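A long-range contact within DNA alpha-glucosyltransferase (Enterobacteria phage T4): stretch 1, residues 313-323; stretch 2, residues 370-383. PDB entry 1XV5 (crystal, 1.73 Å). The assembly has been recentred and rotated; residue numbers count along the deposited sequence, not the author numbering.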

# COMPACT_ATOMS: atom_id res chain seq x y z
N LEU A 313 6.86 8.78 -1.78
CA LEU A 313 7.09 10.22 -1.92
C LEU A 313 8.38 10.65 -1.23
O LEU A 313 9.21 11.36 -1.81
CB LEU A 313 5.91 11.01 -1.34
CG LEU A 313 4.56 10.76 -2.01
CD1 LEU A 313 3.56 11.81 -1.54
CD2 LEU A 313 4.71 10.82 -3.52
N GLY A 314 8.56 10.23 0.01
CA GLY A 314 9.76 10.61 0.73
C GLY A 314 11.01 9.94 0.16
O GLY A 314 12.07 10.55 0.09
N ALA A 315 10.86 8.70 -0.26
CA ALA A 315 11.99 7.95 -0.79
C ALA A 315 12.57 8.46 -2.11
O ALA A 315 13.78 8.38 -2.31
CB ALA A 315 11.62 6.48 -0.93
N CYS A 316 11.74 8.99 -3.00
CA CYS A 316 12.25 9.46 -4.28
C CYS A 316 12.72 10.91 -4.28
O CYS A 316 13.23 11.40 -5.28
CB CYS A 316 11.21 9.23 -5.39
SG CYS A 316 9.81 10.36 -5.39
N GLY A 317 12.55 11.61 -3.16
CA GLY A 317 13.04 12.97 -3.11
C GLY A 317 12.14 14.15 -3.42
O GLY A 317 12.64 15.23 -3.73
N THR A 318 10.83 13.96 -3.37
CA THR A 318 9.94 15.10 -3.59
C THR A 318 9.52 15.50 -2.18
O THR A 318 9.88 14.84 -1.21
CB THR A 318 8.67 14.72 -4.40
OG1 THR A 318 7.90 15.90 -4.66
CG2 THR A 318 7.81 13.72 -3.64
N ILE A 319 8.79 16.61 -2.04
CA ILE A 319 8.32 17.02 -0.73
C ILE A 319 6.98 16.34 -0.51
O ILE A 319 6.05 16.53 -1.29
CB ILE A 319 8.11 18.55 -0.65
CG1 ILE A 319 9.47 19.25 -0.61
CG2 ILE A 319 7.28 18.89 0.59
CD1 ILE A 319 10.30 18.93 0.62
N PRO A 320 6.87 15.52 0.55
CA PRO A 320 5.61 14.83 0.81
C PRO A 320 4.53 15.72 1.40
O PRO A 320 4.77 16.46 2.36
CB PRO A 320 6.00 13.72 1.80
CG PRO A 320 7.47 13.55 1.60
CD PRO A 320 7.95 14.96 1.39
N VAL A 321 3.34 15.65 0.83
CA VAL A 321 2.21 16.40 1.34
C VAL A 321 1.20 15.32 1.72
O VAL A 321 0.63 14.66 0.85
CB VAL A 321 1.61 17.34 0.26
CG1 VAL A 321 0.40 18.08 0.83
CG2 VAL A 321 2.68 18.34 -0.20
N PHE A 322 1.02 15.12 3.03
CA PHE A 322 0.11 14.10 3.56
C PHE A 322 -1.11 14.70 4.25
O PHE A 322 -1.10 15.85 4.67
CB PHE A 322 0.82 13.21 4.60
CG PHE A 322 1.98 12.40 4.08
CD1 PHE A 322 2.20 12.22 2.72
CD2 PHE A 322 2.84 11.77 4.98
CE1 PHE A 322 3.25 11.42 2.26
CE2 PHE A 322 3.89 10.97 4.54
CZ PHE A 322 4.10 10.79 3.18
N TRP A 323 -2.16 13.88 4.40
CA TRP A 323 -3.39 14.30 5.06
C TRP A 323 -3.10 14.48 6.55
O TRP A 323 -2.66 13.55 7.22
CB TRP A 323 -4.48 13.24 4.85
CG TRP A 323 -5.83 13.63 5.35
CD1 TRP A 323 -6.47 13.16 6.46
CD2 TRP A 323 -6.73 14.56 4.74
NE1 TRP A 323 -7.71 13.74 6.59
CE2 TRP A 323 -7.90 14.60 5.54
CE3 TRP A 323 -6.67 15.37 3.59
CZ2 TRP A 323 -8.99 15.42 5.23
CZ3 TRP A 323 -7.76 16.18 3.28
CH2 TRP A 323 -8.91 16.19 4.10
N LEU A 370 16.20 25.43 1.39
CA LEU A 370 15.19 25.04 2.36
C LEU A 370 14.53 23.75 1.87
O LEU A 370 14.35 22.79 2.63
CB LEU A 370 14.13 26.14 2.50
CG LEU A 370 12.91 25.86 3.38
CD1 LEU A 370 13.35 25.54 4.80
CD2 LEU A 370 11.99 27.08 3.36
N TYR A 371 14.17 23.74 0.59
CA TYR A 371 13.53 22.59 -0.04
C TYR A 371 14.37 21.35 0.24
O TYR A 371 13.85 20.32 0.69
CB TYR A 371 13.44 22.80 -1.56
CG TYR A 371 12.71 21.70 -2.31
CD1 TYR A 371 11.36 21.82 -2.61
CD2 TYR A 371 13.37 20.54 -2.69
CE1 TYR A 371 10.67 20.80 -3.28
CE2 TYR A 371 12.70 19.51 -3.35
CZ TYR A 371 11.35 19.64 -3.64
OH TYR A 371 10.69 18.63 -4.29
N ASP A 372 15.67 21.45 -0.01
CA ASP A 372 16.58 20.33 0.20
C ASP A 372 16.62 19.89 1.66
O ASP A 372 16.56 18.69 1.95
CB ASP A 372 17.99 20.71 -0.27
CG ASP A 372 18.48 19.84 -1.42
OD1 ASP A 372 19.46 20.23 -2.08
OD2 ASP A 372 17.89 18.76 -1.65
N ARG A 373 16.71 20.85 2.57
CA ARG A 373 16.74 20.50 3.99
C ARG A 373 15.47 19.77 4.38
O ARG A 373 15.51 18.77 5.09
CB ARG A 373 16.89 21.75 4.87
CG ARG A 373 18.25 22.42 4.79
CD ARG A 373 18.46 23.38 5.96
NE ARG A 373 17.55 24.53 5.92
CZ ARG A 373 17.72 25.59 5.13
NH1 ARG A 373 18.76 25.65 4.31
NH2 ARG A 373 16.84 26.58 5.16
N GLU A 374 14.33 20.27 3.91
CA GLU A 374 13.05 19.67 4.26
C GLU A 374 12.89 18.24 3.75
O GLU A 374 12.43 17.37 4.49
CB GLU A 374 11.90 20.54 3.77
CG GLU A 374 11.83 21.89 4.48
CD GLU A 374 11.73 21.75 5.99
OE1 GLU A 374 10.75 21.15 6.48
OE2 GLU A 374 12.64 22.24 6.70
N ARG A 375 13.27 17.98 2.50
CA ARG A 375 13.11 16.62 2.00
C ARG A 375 14.13 15.67 2.63
O ARG A 375 13.86 14.48 2.76
CB ARG A 375 13.18 16.57 0.47
CG ARG A 375 14.46 17.05 -0.15
CD ARG A 375 14.49 16.68 -1.64
NE ARG A 375 15.73 17.09 -2.28
CZ ARG A 375 16.15 16.65 -3.46
NH1 ARG A 375 15.41 15.77 -4.14
NH2 ARG A 375 17.30 17.07 -3.96
N GLU A 376 15.30 16.18 3.01
CA GLU A 376 16.28 15.30 3.66
C GLU A 376 15.67 14.86 5.00
O GLU A 376 15.85 13.72 5.43
CB GLU A 376 17.61 16.03 3.90
CG GLU A 376 18.44 16.22 2.63
CD GLU A 376 19.10 14.94 2.13
OE1 GLU A 376 19.69 14.96 1.03
OE2 GLU A 376 19.03 13.90 2.83
N LYS A 377 14.94 15.76 5.65
CA LYS A 377 14.29 15.42 6.91
C LYS A 377 13.19 14.39 6.69
O LYS A 377 13.07 13.42 7.44
CB LYS A 377 13.71 16.66 7.59
CG LYS A 377 14.76 17.54 8.26
CD LYS A 377 14.13 18.66 9.09
CE LYS A 377 13.44 19.69 8.22
NZ LYS A 377 13.03 20.89 9.02
N ALA A 378 12.39 14.58 5.64
CA ALA A 378 11.29 13.66 5.34
C ALA A 378 11.82 12.28 5.03
O ALA A 378 11.29 11.28 5.51
CB ALA A 378 10.47 14.18 4.17
N TYR A 379 12.86 12.22 4.20
CA TYR A 379 13.46 10.94 3.85
C TYR A 379 13.92 10.19 5.09
O TYR A 379 13.62 9.01 5.27
CB TYR A 379 14.64 11.14 2.89
CG TYR A 379 15.47 9.89 2.70
CD1 TYR A 379 16.64 9.69 3.45
CD2 TYR A 379 15.08 8.89 1.81
CE1 TYR A 379 17.39 8.52 3.31
CE2 TYR A 379 15.82 7.72 1.67
CZ TYR A 379 16.97 7.54 2.42
OH TYR A 379 17.71 6.38 2.29
N GLU A 380 14.67 10.87 5.96
CA GLU A 380 15.17 10.23 7.18
C GLU A 380 14.04 9.81 8.11
O GLU A 380 14.08 8.73 8.70
CB GLU A 380 16.12 11.17 7.93
CG GLU A 380 16.67 10.57 9.22
CD GLU A 380 17.51 9.32 8.98
OE1 GLU A 380 17.77 8.58 9.95
OE2 GLU A 380 17.93 9.09 7.83
N PHE A 381 13.02 10.65 8.24
CA PHE A 381 11.90 10.34 9.11
C PHE A 381 11.15 9.09 8.65
O PHE A 381 10.86 8.20 9.45
CB PHE A 381 10.92 11.52 9.15
CG PHE A 381 9.75 11.31 10.07
CD1 PHE A 381 9.92 11.36 11.45
CD2 PHE A 381 8.48 11.07 9.56
CE1 PHE A 381 8.83 11.18 12.31
CE2 PHE A 381 7.39 10.89 10.40
CZ PHE A 381 7.57 10.94 11.79
N LEU A 382 10.83 9.05 7.36
CA LEU A 382 10.11 7.91 6.81
C LEU A 382 10.97 6.65 6.85
O LEU A 382 10.45 5.55 7.05
CB LEU A 382 9.65 8.24 5.39
CG LEU A 382 8.63 9.39 5.35
CD1 LEU A 382 8.29 9.74 3.91
CD2 LEU A 382 7.37 8.99 6.12
N TYR A 383 12.27 6.81 6.66
CA TYR A 383 13.19 5.68 6.72
C TYR A 383 13.13 5.08 8.13
O TYR A 383 12.96 3.87 8.31
CB TYR A 383 14.61 6.16 6.43
CG TYR A 383 15.69 5.18 6.83
CD1 TYR A 383 15.90 4.00 6.11
CD2 TYR A 383 16.49 5.42 7.95
CE1 TYR A 383 16.88 3.09 6.49
CE2 TYR A 383 17.47 4.51 8.34
CZ TYR A 383 17.66 3.35 7.61
OH TYR A 383 18.63 2.45 7.98

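What polar interaction ties the two stretches together? A single hydrogen bond crosses between them, from Arg375 NH1 to the backbone oxygen Gly317 O, at 2.9 Å with an N-H...acceptor angle of 154°. The oxygen lies at the edge of the guanidinium, near its plane, where the N-H groups point. The arginine is also held from within its own helix: Arg375 NE and Arg375 NH2 both donate to Asp372 OD2, at 2.8 and 2.9 Å, in a salt bridge across one turn. One charged group thus braces the helix and reaches the loop that leads into the strand.

Why is that loop built around glycine? Gly317 is the first residue to leave the helix of stretch 1, and it does so with a positive phi of 95° in a Schellman motif. Its two bonds back into the last turn are both weak, from Gly317 N to Gly314 O at 3.5 Å and from Thr318 N to Leu313 O at 3.4 Å. At these backbone angles a CB would be jammed against the preceding carbonyl oxygen, and it would also fall 3.0 Å from Arg375 NH1, so the turn and the contact both favour a bare backbone.

How do the apolar side chains pack? Ile319 has the most area covered by the other stretch, 86 Å². Its CB points sideways, yet the end of the side chain comes nearer to the helix, and its CG1 sits over one face of the Tyr371 ring, 3.8 Å from the ring centroid, in a CH-pi interaction; Ile319 CG1 comes within 3.3 Å of Tyr371 CE1. The same side chain also rests against the helix backbone, with Ile319 CD1 3.6 Å from Arg375 N. Further along the strand, Pro320 CD meets Ala378 CB at 3.8 Å. Phe322 makes a looser contact, its CE2 lying 4.3 Å from Leu382 CD2, with the methyl at the edge of the ring.

Where do the backbones come closest, and what allows it? The CA atoms of Gly314 and Tyr379 are 4.9 Å apart, and Gly314 has no side chain to hold the helices away from each other. Leu382 uses the opening: its CD1 lies 3.6 Å from Gly314 CA, and a CB on Gly314 would be a mere 2.2 Å from Leu382 CD1, a clear clash. Beside it, the edge of the Tyr379 ring lies along the backbone, with Tyr379 CD2 3.8 Å from Gly314 O and 4.1 Å from Ala315 CA.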